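Local coordinates for protein acyl-coenzyme A oxidase 1 (Yarrowia lipolytica, PDB 5Y9D) that uses FAD to oxidise saturated acyl-CoAs to (2E)-enoyl-CoAs, passing the electrons to oxygen and releasing hydrogen peroxide, in peroxisomal fatty acid beta-oxidation, at residues T25-R37 / I658-F670. Numbering follows the deposited sequence.
Sequences TFTDPPVEMAKER and IGSYDGNVYEKYF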
ATOM      1  N   THR A  25      15.037  28.043  -6.528  1.00 34.36           N
ATOM      2  CA  THR A  25      14.262  26.857  -6.298  1.00 36.50           C
ATOM      3  C   THR A  25      13.405  27.081  -5.078  1.00 36.27           C
ATOM      4  O   THR A  25      12.283  26.652  -5.031  1.00 35.19           O
ATOM      5  CB  THR A  25      15.157  25.640  -6.034  1.00 37.87           C
ATOM      6  OG1 THR A  25      16.185  25.581  -7.009  1.00 40.45           O
ATOM      7  CG2 THR A  25      14.371  24.381  -6.121  1.00 39.33           C
ATOM      8  N   PHE A  26      13.951  27.761  -4.089  1.00 37.18           N
ATOM      9  CA  PHE A  26      13.289  27.932  -2.809  1.00 38.19           C
ATOM     10  C   PHE A  26      12.105  28.893  -2.884  1.00 38.00           C
ATOM     11  O   PHE A  26      11.069  28.620  -2.303  1.00 40.99           O
ATOM     12  CB  PHE A  26      14.293  28.426  -1.774  1.00 40.48           C
ATOM     13  CG  PHE A  26      13.795  28.352  -0.365  1.00 41.78           C
ATOM     14  CD1 PHE A  26      13.559  27.113   0.234  1.00 40.88           C
ATOM     15  CD2 PHE A  26      13.552  29.519   0.363  1.00 41.29           C
ATOM     16  CE1 PHE A  26      13.094  27.041   1.531  1.00 41.20           C
ATOM     17  CE2 PHE A  26      13.089  29.453   1.659  1.00 42.75           C
ATOM     18  CZ  PHE A  26      12.863  28.209   2.246  1.00 43.43           C
ATOM     19  N   THR A  27      12.247  29.978  -3.641  1.00 35.68           N
ATOM     20  CA  THR A  27      11.261  31.049  -3.664  1.00 34.53           C
ATOM     21  C   THR A  27      10.288  30.959  -4.833  1.00 34.34           C
ATOM     22  O   THR A  27       9.323  31.701  -4.913  1.00 34.18           O
ATOM     23  CB  THR A  27      11.975  32.431  -3.717  1.00 38.36           C
ATOM     24  OG1 THR A  27      12.806  32.514  -4.900  1.00 38.29           O
ATOM     25  CG2 THR A  27      12.840  32.642  -2.431  1.00 37.54           C
ATOM     26  N   ASP A  28      10.541  30.051  -5.757  1.00 35.77           N
ATOM     27  CA  ASP A  28       9.698  29.901  -6.929  1.00 33.95           C
ATOM     28  C   ASP A  28       8.295  29.349  -6.673  1.00 32.14           C
ATOM     29  O   ASP A  28       7.357  29.789  -7.309  1.00 32.58           O
ATOM     30  CB  ASP A  28      10.403  29.016  -7.957  1.00 34.68           C
ATOM     31  CG  ASP A  28       9.889  29.244  -9.350  1.00 37.17           C
ATOM     32  OD1 ASP A  28       9.935  30.400  -9.833  1.00 37.13           O
ATOM     33  OD2 ASP A  28       9.419  28.265  -9.950  1.00 41.38           O
ATOM     34  N   PRO A  29       8.145  28.376  -5.753  1.00 30.59           N
ATOM     35  CA  PRO A  29       6.841  27.715  -5.687  1.00 29.78           C
ATOM     36  C   PRO A  29       5.613  28.595  -5.480  1.00 29.19           C
ATOM     37  O   PRO A  29       4.580  28.371  -6.120  1.00 29.60           O
ATOM     38  CB  PRO A  29       7.014  26.745  -4.531  1.00 30.78           C
ATOM     39  CG  PRO A  29       8.464  26.372  -4.577  1.00 30.49           C
ATOM     40  CD  PRO A  29       9.165  27.651  -4.967  1.00 29.56           C
ATOM     41  N   PRO A  30       5.700  29.602  -4.613  1.00 29.21           N
ATOM     42  CA  PRO A  30       4.440  30.329  -4.413  1.00 28.94           C
ATOM     43  C   PRO A  30       4.117  31.222  -5.587  1.00 29.48           C
ATOM     44  O   PRO A  30       2.936  31.519  -5.866  1.00 26.60           O
ATOM     45  CB  PRO A  30       4.674  31.136  -3.142  1.00 27.29           C
ATOM     46  CG  PRO A  30       6.148  31.220  -3.006  1.00 28.98           C
ATOM     47  CD  PRO A  30       6.732  29.991  -3.643  1.00 29.06           C
ATOM     48  N   VAL A  31       5.160  31.626  -6.294  1.00 31.10           N
ATOM     49  CA  VAL A  31       4.964  32.429  -7.487  1.00 33.21           C
ATOM     50  C   VAL A  31       4.291  31.557  -8.523  1.00 31.28           C
ATOM     51  O   VAL A  31       3.316  31.974  -9.132  1.00 31.67           O
ATOM     52  CB  VAL A  31       6.296  33.051  -7.985  1.00 34.13           C
ATOM     53  CG1 VAL A  31       6.102  33.742  -9.321  1.00 32.31           C
ATOM     54  CG2 VAL A  31       6.838  34.024  -6.930  1.00 32.19           C
ATOM     55  N   GLU A  32       4.775  30.329  -8.671  1.00 31.77           N
ATOM     56  CA  GLU A  32       4.130  29.365  -9.575  1.00 34.48           C
ATOM     57  C   GLU A  32       2.717  29.005  -9.200  1.00 33.30           C
ATOM     58  O   GLU A  32       1.869  28.890 -10.071  1.00 33.42           O
ATOM     59  CB  GLU A  32       4.951  28.088  -9.708  1.00 36.60           C
ATOM     60  CG  GLU A  32       6.178  28.269 -10.600  1.00 40.46           C
ATOM     61  CD  GLU A  32       5.825  28.739 -12.006  1.00 44.89           C
ATOM     62  OE1 GLU A  32       4.802  28.264 -12.579  1.00 45.14           O
ATOM     63  OE2 GLU A  32       6.573  29.595 -12.536  1.00 49.04           O
ATOM     64  N   MET A  33       2.457  28.820  -7.911  1.00 32.82           N
ATOM     65  CA  MET A  33       1.113  28.481  -7.466  1.00 31.33           C
ATOM     66  C   MET A  33       0.117  29.607  -7.726  1.00 30.68           C
ATOM     67  O   MET A  33      -1.024  29.348  -8.060  1.00 33.71           O
ATOM     68  CB  MET A  33       1.108  28.075  -5.992  1.00 31.86           C
ATOM     69  CG  MET A  33      -0.266  27.637  -5.454  1.00 34.25           C
ATOM     70  SD  MET A  33      -0.911  26.052  -6.064  1.00 35.25           S
ATOM     71  CE  MET A  33       0.288  24.928  -5.348  1.00 35.87           C
ATOM     72  N   ALA A  34       0.539  30.852  -7.584  1.00 30.77           N
ATOM     73  CA  ALA A  34      -0.338  31.999  -7.844  1.00 30.87           C
ATOM     74  C   ALA A  34      -0.695  32.059  -9.333  1.00 30.95           C
ATOM     75  O   ALA A  34      -1.830  32.388  -9.691  1.00 33.43           O
ATOM     76  CB  ALA A  34       0.317  33.305  -7.380  1.00 29.08           C
ATOM     77  N   LYS A  35       0.257  31.696 -10.180  1.00 31.79           N
ATOM     78  CA  LYS A  35       0.056  31.641 -11.633  1.00 35.09           C
ATOM     79  C   LYS A  35      -0.919  30.540 -11.964  1.00 35.38           C
ATOM     80  O   LYS A  35      -1.885  30.758 -12.716  1.00 37.71           O
ATOM     81  CB  LYS A  35       1.391  31.397 -12.371  1.00 37.80           C
ATOM     82  CG  LYS A  35       2.409  32.521 -12.147  1.00 41.53           C
ATOM     83  CD  LYS A  35       3.856  32.131 -12.455  1.00 44.86           C
ATOM     84  CE  LYS A  35       4.190  32.244 -13.941  1.00 46.56           C
ATOM     85  NZ  LYS A  35       4.170  33.665 -14.397  1.00 50.29           N
ATOM     86  N   GLU A  36      -0.688  29.363 -11.383  1.00 34.53           N
ATOM     87  CA  GLU A  36      -1.554  28.214 -11.650  1.00 34.40           C
ATOM     88  C   GLU A  36      -2.956  28.557 -11.246  1.00 33.15           C
ATOM     89  O   GLU A  36      -3.895  28.208 -11.941  1.00 31.52           O
ATOM     90  CB  GLU A  36      -1.149  26.965 -10.875  1.00 34.61           C
ATOM     91  CG  GLU A  36       0.077  26.259 -11.366  1.00 34.47           C
ATOM     92  CD  GLU A  36      -0.080  25.551 -12.700  1.00 34.81           C
ATOM     93  OE1 GLU A  36      -1.218  25.292 -13.189  1.00 33.94           O
ATOM     94  OE2 GLU A  36       1.001  25.225 -13.250  1.00 36.41           O
ATOM     95  N   ARG A  37      -3.082  29.250 -10.123  1.00 34.85           N
ATOM     96  CA  ARG A  37      -4.394  29.575  -9.565  1.00 36.90           C
ATOM     97  C   ARG A  37      -5.097  30.718 -10.327  1.00 36.77           C
ATOM     98  O   ARG A  37      -6.306  30.865 -10.260  1.00 37.50           O
ATOM     99  CB  ARG A  37      -4.287  29.864  -8.055  1.00 34.39           C
ATOM    100  CG  ARG A  37      -5.648  30.118  -7.415  1.00 35.03           C
ATOM    101  CD  ARG A  37      -5.615  30.053  -5.907  1.00 34.41           C
ATOM    102  NE  ARG A  37      -5.305  28.729  -5.377  1.00 32.20           N
ATOM    103  CZ  ARG A  37      -4.226  28.428  -4.669  1.00 33.91           C
ATOM    104  NH1 ARG A  37      -4.051  27.193  -4.203  1.00 36.65           N
ATOM    105  NH2 ARG A  37      -3.314  29.340  -4.419  1.00 34.00           N
ATOM    106  N   ILE A 658       3.828  20.289   2.101  1.00 24.62           N
ATOM    107  CA  ILE A 658       3.941  20.374   0.629  1.00 24.25           C
ATOM    108  C   ILE A 658       2.592  20.468  -0.096  1.00 23.20           C
ATOM    109  O   ILE A 658       2.535  20.533  -1.334  1.00 22.98           O
ATOM    110  CB  ILE A 658       4.788  19.220   0.022  1.00 24.50           C
ATOM    111  CG1 ILE A 658       4.043  17.908   0.130  1.00 24.97           C
ATOM    112  CG2 ILE A 658       6.174  19.126   0.660  1.00 23.26           C
ATOM    113  CD1 ILE A 658       4.692  16.799  -0.671  1.00 26.23           C
ATOM    114  N   GLY A 659       1.514  20.473   0.676  1.00 22.92           N
ATOM    115  CA  GLY A 659       0.170  20.594   0.155  1.00 22.55           C
ATOM    116  C   GLY A 659      -0.449  21.903   0.569  1.00 23.54           C
ATOM    117  O   GLY A 659      -1.673  22.083   0.455  1.00 24.41           O
ATOM    118  N   SER A 660       0.381  22.833   1.015  1.00 25.52           N
ATOM    119  CA  SER A 660      -0.095  24.176   1.348  1.00 30.17           C
ATOM    120  C   SER A 660      -0.801  24.912   0.213  1.00 30.04           C
ATOM    121  O   SER A 660      -0.353  24.880  -0.935  1.00 30.33           O
ATOM    122  CB  SER A 660       1.040  25.033   1.886  1.00 33.60           C
ATOM    123  OG  SER A 660       1.382  24.561   3.192  1.00 41.00           O
ATOM    124  N   TYR A 661      -1.929  25.546   0.566  1.00 28.83           N
ATOM    125  CA  TYR A 661      -2.716  26.344  -0.338  1.00 28.19           C
ATOM    126  C   TYR A 661      -1.894  27.329  -1.160  1.00 28.57           C
ATOM    127  O   TYR A 661      -2.067  27.415  -2.372  1.00 29.02           O
ATOM    128  CB  TYR A 661      -3.784  27.111   0.451  1.00 29.38           C
ATOM    129  CG  TYR A 661      -4.769  27.928  -0.401  1.00 29.85           C
ATOM    130  CD1 TYR A 661      -5.940  27.360  -0.872  1.00 28.38           C
ATOM    131  CD2 TYR A 661      -4.520  29.276  -0.714  1.00 30.35           C
ATOM    132  CE1 TYR A 661      -6.841  28.095  -1.637  1.00 29.88           C
ATOM    133  CE2 TYR A 661      -5.413  30.022  -1.478  1.00 30.36           C
ATOM    134  CZ  TYR A 661      -6.575  29.421  -1.944  1.00 31.33           C
ATOM    135  OH  TYR A 661      -7.472  30.134  -2.711  1.00 29.56           O
ATOM    136  N   ASP A 662      -1.024  28.077  -0.494  1.00 30.23           N
ATOM    137  CA  ASP A 662      -0.260  29.150  -1.126  1.00 30.32           C
ATOM    138  C   ASP A 662       0.995  28.631  -1.818  1.00 31.86           C
ATOM    139  O   ASP A 662       1.681  29.394  -2.512  1.00 31.26           O
ATOM    140  CB  ASP A 662       0.079  30.256  -0.115  1.00 32.33           C
ATOM    141  CG  ASP A 662       1.153  29.839   0.929  1.00 35.77           C
ATOM    142  OD1 ASP A 662       1.592  28.659   0.936  1.00 34.09           O
ATOM    143  OD2 ASP A 662       1.564  30.723   1.754  1.00 39.51           O
ATOM    144  N   GLY A 663       1.309  27.344  -1.631  1.00 30.16           N
ATOM    145  CA  GLY A 663       2.320  26.697  -2.460  1.00 30.20           C
ATOM    146  C   GLY A 663       3.743  26.938  -2.014  1.00 31.75           C
ATOM    147  O   GLY A 663       4.699  26.562  -2.725  1.00 31.58           O
ATOM    148  N   ASN A 664       3.920  27.521  -0.831  1.00 31.28           N
ATOM    149  CA  ASN A 664       5.272  27.817  -0.347  1.00 30.83           C
ATOM    150  C   ASN A 664       5.822  26.557   0.279  1.00 29.90           C
ATOM    151  O   ASN A 664       6.097  26.470   1.471  1.00 30.08           O
ATOM    152  CB  ASN A 664       5.269  28.994   0.624  1.00 30.56           C
ATOM    153  CG  ASN A 664       6.627  29.672   0.735  1.00 31.56           C
ATOM    154  OD1 ASN A 664       7.653  29.172   0.254  1.00 31.76           O
ATOM    155  ND2 ASN A 664       6.639  30.821   1.384  1.00 33.09           N
ATOM    156  N   VAL A 665       5.970  25.570  -0.580  1.00 31.46           N
ATOM    157  CA  VAL A 665       6.152  24.180  -0.179  1.00 31.66           C
ATOM    158  C   VAL A 665       7.422  23.988   0.633  1.00 31.31           C
ATOM    159  O   VAL A 665       7.427  23.319   1.651  1.00 37.38           O
ATOM    160  CB  VAL A 665       6.218  23.301  -1.436  1.00 31.47           C
ATOM    161  CG1 VAL A 665       6.640  21.891  -1.074  1.00 35.95           C
ATOM    162  CG2 VAL A 665       4.880  23.301  -2.120  1.00 32.01           C
ATOM    163  N   TYR A 666       8.496  24.598   0.171  1.00 30.16           N
ATOM    164  CA  TYR A 666       9.828  24.332   0.683  1.00 28.69           C
ATOM    165  C   TYR A 666      10.076  25.067   1.981  1.00 27.39           C
ATOM    166  O   TYR A 666      10.641  24.520   2.902  1.00 25.45           O
ATOM    167  CB  TYR A 666      10.854  24.732  -0.382  1.00 26.92           C
ATOM    168  CG  TYR A 666      10.819  23.890  -1.643  1.00 26.10           C
ATOM    169  CD1 TYR A 666      10.896  22.512  -1.571  1.00 26.73           C
ATOM    170  CD2 TYR A 666      10.756  24.472  -2.916  1.00 25.59           C
ATOM    171  CE1 TYR A 666      10.900  21.727  -2.716  1.00 26.28           C
ATOM    172  CE2 TYR A 666      10.758  23.702  -4.067  1.00 24.27           C
ATOM    173  CZ  TYR A 666      10.837  22.318  -3.972  1.00 26.82           C
ATOM    174  OH  TYR A 666      10.854  21.472  -5.105  1.00 26.80           O
ATOM    175  N   GLU A 667       9.606  26.300   2.064  1.00 31.36           N
ATOM    176  CA  GLU A 667       9.704  27.043   3.295  1.00 34.49           C
ATOM    177  C   GLU A 667       8.945  26.314   4.395  1.00 34.22           C
ATOM    178  O   GLU A 667       9.509  26.036   5.472  1.00 33.13           O
ATOM    179  CB  GLU A 667       9.207  28.490   3.132  1.00 37.84           C
ATOM    180  CG  GLU A 667       9.438  29.331   4.390  1.00 42.44           C
ATOM    181  CD  GLU A 667       9.853  30.755   4.079  1.00 53.38           C
ATOM    182  OE1 GLU A 667       9.216  31.371   3.171  1.00 56.99           O
ATOM    183  OE2 GLU A 667      10.834  31.247   4.725  1.00 56.11           O
ATOM    184  N   LYS A 668       7.684  25.966   4.115  1.00 33.83           N
ATOM    185  CA  LYS A 668       6.835  25.324   5.126  1.00 32.93           C
ATOM    186  C   LYS A 668       7.318  23.954   5.510  1.00 30.40           C
ATOM    187  O   LYS A 668       7.274  23.609   6.682  1.00 30.87           O
ATOM    188  CB  LYS A 668       5.377  25.285   4.681  1.00 37.60           C
ATOM    189  CG  LYS A 668       4.771  26.679   4.675  1.00 40.58           C
ATOM    190  CD  LYS A 668       3.325  26.665   4.265  1.00 45.67           C
ATOM    191  CE  LYS A 668       2.770  28.078   4.242  1.00 48.99           C
ATOM    192  NZ  LYS A 668       1.285  28.026   4.351  1.00 54.79           N
ATOM    193  N   TYR A 669       7.828  23.203   4.541  1.00 27.68           N
ATOM    194  CA  TYR A 669       8.373  21.864   4.791  1.00 27.69           C
ATOM    195  C   TYR A 669       9.610  21.932   5.660  1.00 24.18           C
ATOM    196  O   TYR A 669       9.774  21.193   6.607  1.00 21.66           O
ATOM    197  CB  TYR A 669       8.689  21.207   3.444  1.00 28.21           C
ATOM    198  CG  TYR A 669       9.242  19.801   3.442  1.00 29.72           C
ATOM    199  CD1 TYR A 669       8.974  18.893   4.438  1.00 29.70           C
ATOM    200  CD2 TYR A 669       9.968  19.358   2.354  1.00 34.07           C
ATOM    201  CE1 TYR A 669       9.476  17.598   4.386  1.00 31.26           C
ATOM    202  CE2 TYR A 669      10.467  18.069   2.284  1.00 33.49           C
ATOM    203  CZ  TYR A 669      10.223  17.189   3.298  1.00 33.42           C
ATOM    204  OH  TYR A 669      10.736  15.918   3.188  1.00 33.90           O
ATOM    205  N   PHE A 670      10.502  22.836   5.337  1.00 25.29           N
ATOM    206  CA  PHE A 670      11.678  23.038   6.189  1.00 25.90           C
ATOM    207  C   PHE A 670      11.246  23.536   7.609  1.00 24.38           C
ATOM    208  O   PHE A 670      11.845  23.169   8.611  1.00 24.70           O
ATOM    209  CB  PHE A 670      12.631  23.991   5.466  1.00 25.63           C
ATOM    210  CG  PHE A 670      13.920  24.232   6.160  1.00 27.68           C
ATOM    211  CD1 PHE A 670      14.867  23.240   6.256  1.00 29.71           C
ATOM    212  CD2 PHE A 670      14.217  25.493   6.688  1.00 31.55           C
ATOM    213  CE1 PHE A 670      16.087  23.479   6.884  1.00 30.27           C
ATOM    214  CE2 PHE A 670      15.423  25.737   7.339  1.00 29.53           C
ATOM    215  CZ  PHE A 670      16.366  24.731   7.416  1.00 30.41           C
TER
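The backbone O of Tyr-661 is gripped by both terminal nitrogens of Arg-37. NH1 of Arg-37 donates the stronger bond to Tyr-661 O, at 2.7 Å. The second bond, from NH2 of Arg-37 to the same O, is weak. The carbonyl oxygen sits at the edge of the guanidinium, near its plane. The flat group also lies on the ring of Tyr-661, with planes 2° apart and centres 3.8 Å apart, a stacked cation-pi pair. Arg-37 reaches this place with CG anti to the backbone N (chi1 -176°) and a bend further out at chi3. Asp-645 takes its NE in a salt bridge. An alanine here removes both donors and the cation over the ring, which would probably leave the Tyr-661 ring freer to turn and Asp-645 without this charged mate. One turn earlier on helix 28-38, Met-33 brings CG to 3.6 Å from Tyr-661 O. Gly-663 ends a type I turn with positive phi and packs against Pro-29, Pro-30 and Met-33. A CB there would run into that of Met-33. The CA of Pro-30 makes a CA-H...O contact with Asp-662 O. Asp-662 OD1 accepts from the N of Asn-664, closing an Asx turn just before helix 665-676. At the other end, CG of Pro-29 meets CD2 of Tyr-666 at 3.4 Å. The Phe-26 ring meets the first turn of helix 665-676 obliquely, with CZ 3.5 Å from Glu-667 CA and CD1 against CB of Tyr-666. The side chain of Tyr-666 is about 7 Å from a bound FAD, and its OH is hydrogen-bonded to Arg-337 of the FAD pocket. Ile-200 of the second subunit packs on Phe-26. Directional polar and cation-pi bonding at Arg-37, with apolar contacts at Pro-29 and Phe-26, probably fixes the first helix against turn 660-663 and helix 665-676.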